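Long-range contacts in cell division protein FtsZ 1 (Methanocaldococcus jannaschii, PDB 2VAP), which binds GTP, which it probably hydrolyses, and probably polymerises into the contractile ring that marks the future site of cell division: residues A118-D123 against K148-L153; I251-S256 against R332-I337; T283-H288 against A315-G320. One frame throughout, in Å; residues are numbered along the deposited sequence.

Contact 1 belongs to the GTPase domain, where the ends of helices 112-119 and 135-149 lead into neighbouring strands of its parallel sheet. Contacts 2 and 3 come later, in the C-terminal domain, on one four-stranded mixed sheet ordered 249-256, 331-338, 284-291, 316-323. Their centres are 12 Å apart, and both segments of contact 3 fall in sequence between the two of contact 2. Strands 331-338 and 284-291 join them directly, V336 O lying 2.8 Å from L286 N. Contact 1 is centred 28 Å from contact 2 and 23 Å from contact 3, touching neither. Contact 1 thus ties helix ends in the GTP-binding domain; contacts 2 and 3 build the C-terminal sheet.

Contact 1. Residues A118-D123 against K148-L153; sequences AIQDSD and KKIGAL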
# COMPACT_ATOMS: atom_id res chain seq x y z
N ALA A 118 11.38 14.48 7.38
CA ALA A 118 11.71 13.35 6.51
C ALA A 118 10.75 13.20 5.33
O ALA A 118 11.12 12.63 4.29
CB ALA A 118 11.75 12.06 7.32
N ILE A 119 9.53 13.71 5.48
CA ILE A 119 8.51 13.59 4.44
C ILE A 119 8.15 14.92 3.78
O ILE A 119 7.34 14.96 2.85
CB ILE A 119 7.22 12.87 4.95
CG1 ILE A 119 6.52 13.69 6.03
CG2 ILE A 119 7.55 11.46 5.44
CD1 ILE A 119 5.08 13.26 6.32
N GLN A 120 8.79 15.99 4.25
CA GLN A 120 8.60 17.33 3.70
C GLN A 120 8.78 17.35 2.18
O GLN A 120 9.68 16.70 1.65
CB GLN A 120 9.58 18.31 4.36
CG GLN A 120 9.25 19.79 4.15
CD GLN A 120 8.14 20.29 5.05
OE1 GLN A 120 7.07 20.68 4.58
NE2 GLN A 120 8.38 20.28 6.36
N ASP A 121 7.91 18.10 1.51
CA ASP A 121 7.95 18.29 0.05
C ASP A 121 7.51 17.07 -0.77
O ASP A 121 7.60 17.08 -2.00
CB ASP A 121 9.33 18.79 -0.42
CG ASP A 121 9.74 20.09 0.26
OD1 ASP A 121 8.88 20.98 0.45
OD2 ASP A 121 10.93 20.22 0.61
N SER A 122 7.03 16.02 -0.10
CA SER A 122 6.43 14.88 -0.78
C SER A 122 5.07 15.27 -1.35
O SER A 122 4.28 15.94 -0.68
CB SER A 122 6.27 13.68 0.16
OG SER A 122 7.52 13.27 0.69
N ASP A 123 4.81 14.86 -2.59
CA ASP A 123 3.50 15.02 -3.20
C ASP A 123 2.56 13.91 -2.75
O ASP A 123 1.34 14.10 -2.68
CB ASP A 123 3.61 15.00 -4.73
CG ASP A 123 4.47 16.13 -5.27
OD1 ASP A 123 4.16 17.31 -4.98
OD2 ASP A 123 5.44 15.84 -6.00
N LYS A 148 -0.94 14.77 5.92
CA LYS A 148 -2.07 15.60 5.50
C LYS A 148 -1.76 17.09 5.65
O LYS A 148 -2.11 17.89 4.77
CB LYS A 148 -3.33 15.24 6.29
CG LYS A 148 -4.03 13.96 5.84
CD LYS A 148 -4.52 14.02 4.39
CE LYS A 148 -5.69 14.98 4.22
NZ LYS A 148 -5.98 15.23 2.78
N LYS A 149 -1.08 17.44 6.74
CA LYS A 149 -0.76 18.84 7.06
C LYS A 149 0.33 19.45 6.17
O LYS A 149 0.49 20.67 6.15
CB LYS A 149 -0.38 18.97 8.54
CG LYS A 149 -1.56 18.82 9.50
CD LYS A 149 -1.10 18.65 10.94
CE LYS A 149 -0.67 19.97 11.57
NZ LYS A 149 -0.25 19.79 12.99
N ILE A 150 1.07 18.62 5.45
CA ILE A 150 2.05 19.12 4.47
C ILE A 150 1.48 19.11 3.04
O ILE A 150 2.20 19.40 2.08
CB ILE A 150 3.42 18.39 4.55
CG1 ILE A 150 3.26 16.89 4.26
CG2 ILE A 150 4.09 18.64 5.90
CD1 ILE A 150 4.50 16.23 3.71
N GLY A 151 0.20 18.78 2.92
CA GLY A 151 -0.52 18.85 1.65
C GLY A 151 -0.34 17.66 0.73
O GLY A 151 -0.73 17.71 -0.44
N ALA A 152 0.24 16.59 1.25
CA ALA A 152 0.51 15.39 0.46
C ALA A 152 -0.73 14.51 0.30
O ALA A 152 -1.59 14.47 1.19
CB ALA A 152 1.65 14.59 1.07
N LEU A 153 -0.83 13.83 -0.84
CA LEU A 153 -1.81 12.76 -1.01
C LEU A 153 -1.42 11.64 -0.06
O LEU A 153 -0.35 11.05 -0.19
CB LEU A 153 -1.83 12.27 -2.47
CG LEU A 153 -2.72 11.08 -2.84
CD1 LEU A 153 -4.20 11.35 -2.57
CD2 LEU A 153 -2.51 10.69 -4.29
O HOH W 1 4.41 18.49 0.33
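I150 sends its CD1 methyl into the turn that follows helix 112-119, where it lies 3.2 Å from I119 O. Its CG1 sits between the backbone N and the carbonyl carbon (chi1 61°), a placement that starts the longer branch toward this turn. The two isoleucine side chains cross at about a right angle, with I119 CG1 4.0 Å from I150 CD1. The other branch of I150, CG2, meets OE1 of Q120, but that glutamine is poorly ordered and the contact is probably loose. Further along, the CB of A152 rests 3.4 Å from S122 O. Beyond it comes the one direct hydrogen bond between the segments, L153 N to D123 O at 2.9 Å, with a fairly straight N-H...O angle of 161°. A water adds an indirect link by donating to both S122 O and I150 O.

The second shell fixes the two chain reversals. I119 to S122 form a type II turn, in which I119 O accepts from S122 N and, at 2.7 Å, from S122 OG; both donors approach from the same face of the carbonyl plane. S122 OG is also bonded to T41 OG1 of the central strand 40-45. In the other segment, G151 is the C-prime residue of a Schellman motif that ends helix 135-149, with A152 N bonded to S147 O. D123 OD2 accepts from K39 N. L153 also pairs through its backbone with V125, so the bond to D123 leads into adjacent parallel strands 124-130 and 153-160 of the Rossmann-like GTPase domain. The chemistry is mixed: I150 CD1 and A152 CB rest against I119 O and S122 O, so apolar methyls cover carbonyls whose hydrogen bonds come from hydroxyl, amide and water donors.

Contact 2. Residues I251-S256 against R332-I337; sequences IGIGES and RVLLVI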
# COMPACT_ATOMS: atom_id res chain seq x y z
N ILE A 251 -7.55 -4.83 -1.78
CA ILE A 251 -6.77 -5.30 -2.93
C ILE A 251 -7.15 -6.71 -3.39
O ILE A 251 -7.69 -7.51 -2.63
CB ILE A 251 -5.23 -5.24 -2.68
CG1 ILE A 251 -4.79 -6.29 -1.65
CG2 ILE A 251 -4.80 -3.83 -2.27
CD1 ILE A 251 -3.28 -6.54 -1.61
N GLY A 252 -6.87 -6.97 -4.66
CA GLY A 252 -6.97 -8.31 -5.24
C GLY A 252 -5.72 -8.57 -6.06
O GLY A 252 -5.30 -7.72 -6.85
N ILE A 253 -5.11 -9.73 -5.86
CA ILE A 253 -3.92 -10.13 -6.60
C ILE A 253 -4.16 -11.43 -7.36
O ILE A 253 -4.68 -12.40 -6.80
CB ILE A 253 -2.67 -10.27 -5.68
CG1 ILE A 253 -2.40 -8.96 -4.93
CG2 ILE A 253 -1.43 -10.69 -6.49
CD1 ILE A 253 -1.44 -9.09 -3.76
N GLY A 254 -3.79 -11.43 -8.64
CA GLY A 254 -3.89 -12.62 -9.47
C GLY A 254 -2.66 -12.81 -10.34
O GLY A 254 -2.03 -11.83 -10.75
N GLU A 255 -2.32 -14.07 -10.60
CA GLU A 255 -1.19 -14.40 -11.47
C GLU A 255 -1.44 -15.69 -12.25
O GLU A 255 -2.09 -16.61 -11.75
CB GLU A 255 0.12 -14.48 -10.68
CG GLU A 255 0.13 -15.49 -9.53
CD GLU A 255 1.49 -15.63 -8.86
OE1 GLU A 255 2.28 -14.65 -8.88
OE2 GLU A 255 1.77 -16.71 -8.31
N SER A 256 -0.94 -15.73 -13.48
CA SER A 256 -1.10 -16.89 -14.35
C SER A 256 0.00 -16.94 -15.41
O SER A 256 0.47 -15.91 -15.88
CB SER A 256 -2.47 -16.87 -15.04
OG SER A 256 -2.65 -18.01 -15.86
N ARG A 332 0.95 -10.81 -13.88
CA ARG A 332 0.42 -10.52 -12.55
C ARG A 332 -0.47 -9.28 -12.60
O ARG A 332 -0.12 -8.28 -13.23
CB ARG A 332 1.56 -10.31 -11.55
CG ARG A 332 1.13 -10.18 -10.10
CD ARG A 332 2.32 -9.92 -9.18
NE ARG A 332 3.20 -11.09 -9.07
CZ ARG A 332 4.37 -11.10 -8.44
NH1 ARG A 332 4.83 -10.00 -7.85
NH2 ARG A 332 5.09 -12.21 -8.40
N VAL A 333 -1.63 -9.37 -11.95
CA VAL A 333 -2.56 -8.25 -11.89
C VAL A 333 -2.78 -7.81 -10.44
O VAL A 333 -3.19 -8.61 -9.59
CB VAL A 333 -3.92 -8.60 -12.56
CG1 VAL A 333 -4.96 -7.49 -12.32
CG2 VAL A 333 -3.74 -8.83 -14.05
N LEU A 334 -2.48 -6.54 -10.17
CA LEU A 334 -2.84 -5.92 -8.90
C LEU A 334 -4.06 -5.03 -9.09
O LEU A 334 -4.05 -4.12 -9.93
CB LEU A 334 -1.68 -5.11 -8.31
CG LEU A 334 -2.00 -4.25 -7.08
CD1 LEU A 334 -2.29 -5.11 -5.85
CD2 LEU A 334 -0.88 -3.26 -6.79
N LEU A 335 -5.10 -5.32 -8.32
CA LEU A 335 -6.33 -4.54 -8.35
C LEU A 335 -6.53 -3.88 -6.99
O LEU A 335 -6.51 -4.55 -5.96
CB LEU A 335 -7.52 -5.44 -8.70
CG LEU A 335 -8.92 -4.84 -8.81
CD1 LEU A 335 -9.03 -3.88 -9.99
CD2 LEU A 335 -9.95 -5.94 -8.92
N VAL A 336 -6.70 -2.56 -6.99
CA VAL A 336 -7.01 -1.81 -5.78
C VAL A 336 -8.37 -1.14 -5.96
O VAL A 336 -8.51 -0.21 -6.76
CB VAL A 336 -5.92 -0.77 -5.42
CG1 VAL A 336 -6.29 -0.02 -4.15
CG2 VAL A 336 -4.56 -1.43 -5.27
N ILE A 337 -9.36 -1.64 -5.23
CA ILE A 337 -10.74 -1.18 -5.33
C ILE A 337 -11.04 -0.16 -4.24
O ILE A 337 -10.83 -0.43 -3.06
CB ILE A 337 -11.72 -2.39 -5.23
CG1 ILE A 337 -11.51 -3.37 -6.40
CG2 ILE A 337 -13.16 -1.94 -5.12
CD1 ILE A 337 -11.91 -2.83 -7.77
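I251-S256 and R332-I337 are antiparallel neighbours in the mixed sheet of the FtsZ C-terminal domain, with segment axes 4.6 Å apart at closest and directions 167° apart; strand 249-256 is outermost within the chain. Four backbone hydrogen bonds set the register. G252 and L335 exchange a reciprocal pair, both at 2.8 Å; G254 and V333 also bond both ways, with G254 N to V333 O slightly longer at 3.0 Å. Three of these carbonyls also take CA-H...O contacts, such as I251 CA to L335 O at 3.1 Å.

Apolar contacts lie on the face carrying I251, I253, L334 and V336. The CG2 methyls of I251 and V336 meet at 3.8 Å, and L334 CD1 reaches I253 CG1 at 4.0 Å. Helix 204-227 packs on this face through V214, A218 and L222; the I251 side chain is about 12 Å from the bound GDP. At the paired positions on the other face the first segment has glycines, G252 and G254, beside V333 and L335, which pack against helix 261-270.

Charged groups close the far end. E255, its CG between the backbone N and carbonyl carbon (chi1 57°) and its chain extended beyond, lies beside R332 and points the same way, the carboxylate and guanidinium planes 35° apart. The salt bridge is long: E255 OE1 stands 3.7 Å from R332 NE, a nitrogen buried here with no hydrogen-bond partner in the model.

Contact 3. Residues T283-H288 against A315-G320; sequences TGALIH and ATIIWG
T283-H288 and A315-G320 run parallel, with strand segments 4.7 Å apart at closest and only 10° between their directions, and five backbone hydrogen bonds alternate from T316 N-T283 O to G320 N-I287 O. These strands are the two arms of a beta-alpha-beta unit whose crossover is helix 297-310, in the C-terminal domain of FtsZ. The bond geometry changes along the pair. In the middle, I318 N approaches A285 O nearly along the C=O axis at 3.0 Å. At the start, T316 N stands above the carbonyl plane of T283 (36° out of it) and a water also donates to that oxygen. Here T283 and G284 form a classic beta bulge opposite T338 of the neighbouring strand 331-338.

Side chains on one face are A285, I287, I317 and W319. I287 CD1 meets I317 CG2 at 3.6 Å, while I317 CG1 leans against A285 CB at 4.1 Å, so the two branches of I317 span two same-face positions, i and i+2, of the partner strand. W319 touches I287 through CB, 4.0 Å from I287 CB. Its CG lies between the backbone N and the carbonyl carbon (chi1 70°), and the indole leads away from the partner strand to L297, A300 and V304 of the crossover helix, which also meets I287 through V307.

The opposite face carries L286, H288, T316 and I318. L286 packs on L222 and L225 of helix 204-227, and T316 and I318 on V242 of helix 236-243, so the sheet is sandwiched between helices. H288 is held at both ring nitrogens, ND1 by G221 O and NE2 by T322 OG1; its CD2 comes within 4.2 Å of G320 O.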
# COMPACT_ATOMS: atom_id res chain seq x y z
N THR A 283 -16.50 2.59 -6.10
CA THR A 283 -16.68 3.81 -6.88
C THR A 283 -15.44 4.15 -7.70
O THR A 283 -15.45 5.06 -8.53
CB THR A 283 -17.05 5.02 -5.98
OG1 THR A 283 -16.05 5.19 -4.96
CG2 THR A 283 -18.41 4.82 -5.33
N GLY A 284 -14.36 3.39 -7.47
CA GLY A 284 -13.11 3.59 -8.19
C GLY A 284 -12.20 2.38 -8.14
O GLY A 284 -12.41 1.46 -7.34
N ALA A 285 -11.17 2.39 -8.99
CA ALA A 285 -10.21 1.29 -9.05
C ALA A 285 -8.88 1.71 -9.65
O ALA A 285 -8.84 2.53 -10.58
CB ALA A 285 -10.79 0.11 -9.82
N LEU A 286 -7.80 1.14 -9.12
CA LEU A 286 -6.48 1.23 -9.74
C LEU A 286 -6.08 -0.16 -10.20
O LEU A 286 -6.22 -1.13 -9.45
CB LEU A 286 -5.44 1.81 -8.78
CG LEU A 286 -5.64 3.23 -8.26
CD1 LEU A 286 -6.39 3.23 -6.93
CD2 LEU A 286 -4.30 3.93 -8.09
N ILE A 287 -5.59 -0.26 -11.44
CA ILE A 287 -5.18 -1.54 -12.01
C ILE A 287 -3.73 -1.46 -12.47
O ILE A 287 -3.38 -0.62 -13.30
CB ILE A 287 -6.06 -1.97 -13.21
CG1 ILE A 287 -7.55 -1.93 -12.84
CG2 ILE A 287 -5.66 -3.36 -13.72
CD1 ILE A 287 -8.49 -2.12 -14.02
N HIS A 288 -2.89 -2.33 -11.92
CA HIS A 288 -1.51 -2.45 -12.38
C HIS A 288 -1.31 -3.83 -13.00
O HIS A 288 -1.32 -4.85 -12.30
CB HIS A 288 -0.52 -2.23 -11.23
CG HIS A 288 0.89 -2.02 -11.68
ND1 HIS A 288 1.85 -1.43 -10.88
CD2 HIS A 288 1.51 -2.31 -12.85
CE1 HIS A 288 3.00 -1.38 -11.53
NE2 HIS A 288 2.82 -1.90 -12.73
N ALA A 315 -17.93 3.79 -12.06
CA ALA A 315 -16.66 3.77 -11.34
C ALA A 315 -15.51 4.35 -12.17
O ALA A 315 -15.39 4.06 -13.37
CB ALA A 315 -16.32 2.36 -10.88
N THR A 316 -14.68 5.16 -11.53
CA THR A 316 -13.52 5.77 -12.18
C THR A 316 -12.33 4.81 -12.09
O THR A 316 -11.82 4.53 -11.00
CB THR A 316 -13.15 7.13 -11.54
OG1 THR A 316 -14.32 7.95 -11.43
CG2 THR A 316 -12.10 7.85 -12.38
N ILE A 317 -11.90 4.32 -13.25
CA ILE A 317 -10.84 3.32 -13.31
C ILE A 317 -9.57 3.89 -13.95
O ILE A 317 -9.61 4.42 -15.06
CB ILE A 317 -11.31 2.05 -14.07
CG1 ILE A 317 -12.48 1.39 -13.32
CG2 ILE A 317 -10.16 1.05 -14.24
CD1 ILE A 317 -13.32 0.46 -14.17
N ILE A 318 -8.46 3.77 -13.23
CA ILE A 318 -7.15 4.19 -13.72
C ILE A 318 -6.23 2.97 -13.80
O ILE A 318 -6.19 2.15 -12.88
CB ILE A 318 -6.53 5.29 -12.81
CG1 ILE A 318 -7.36 6.59 -12.88
CG2 ILE A 318 -5.07 5.56 -13.16
CD1 ILE A 318 -7.50 7.21 -14.27
N TRP A 319 -5.50 2.84 -14.90
CA TRP A 319 -4.72 1.64 -15.17
C TRP A 319 -3.34 1.91 -15.76
O TRP A 319 -3.11 2.94 -16.40
CB TRP A 319 -5.49 0.70 -16.09
CG TRP A 319 -5.61 1.21 -17.50
CD1 TRP A 319 -6.46 2.18 -17.95
CD2 TRP A 319 -4.86 0.77 -18.64
NE1 TRP A 319 -6.28 2.38 -19.30
CE2 TRP A 319 -5.31 1.52 -19.75
CE3 TRP A 319 -3.86 -0.19 -18.83
CZ2 TRP A 319 -4.78 1.35 -21.03
CZ3 TRP A 319 -3.33 -0.36 -20.11
CH2 TRP A 319 -3.80 0.41 -21.19
N GLY A 320 -2.42 0.98 -15.52
CA GLY A 320 -1.09 1.02 -16.11
C GLY A 320 -0.58 -0.38 -16.39
O GLY A 320 -1.15 -1.36 -15.92
O HOH W 2 -16.66 7.50 -9.21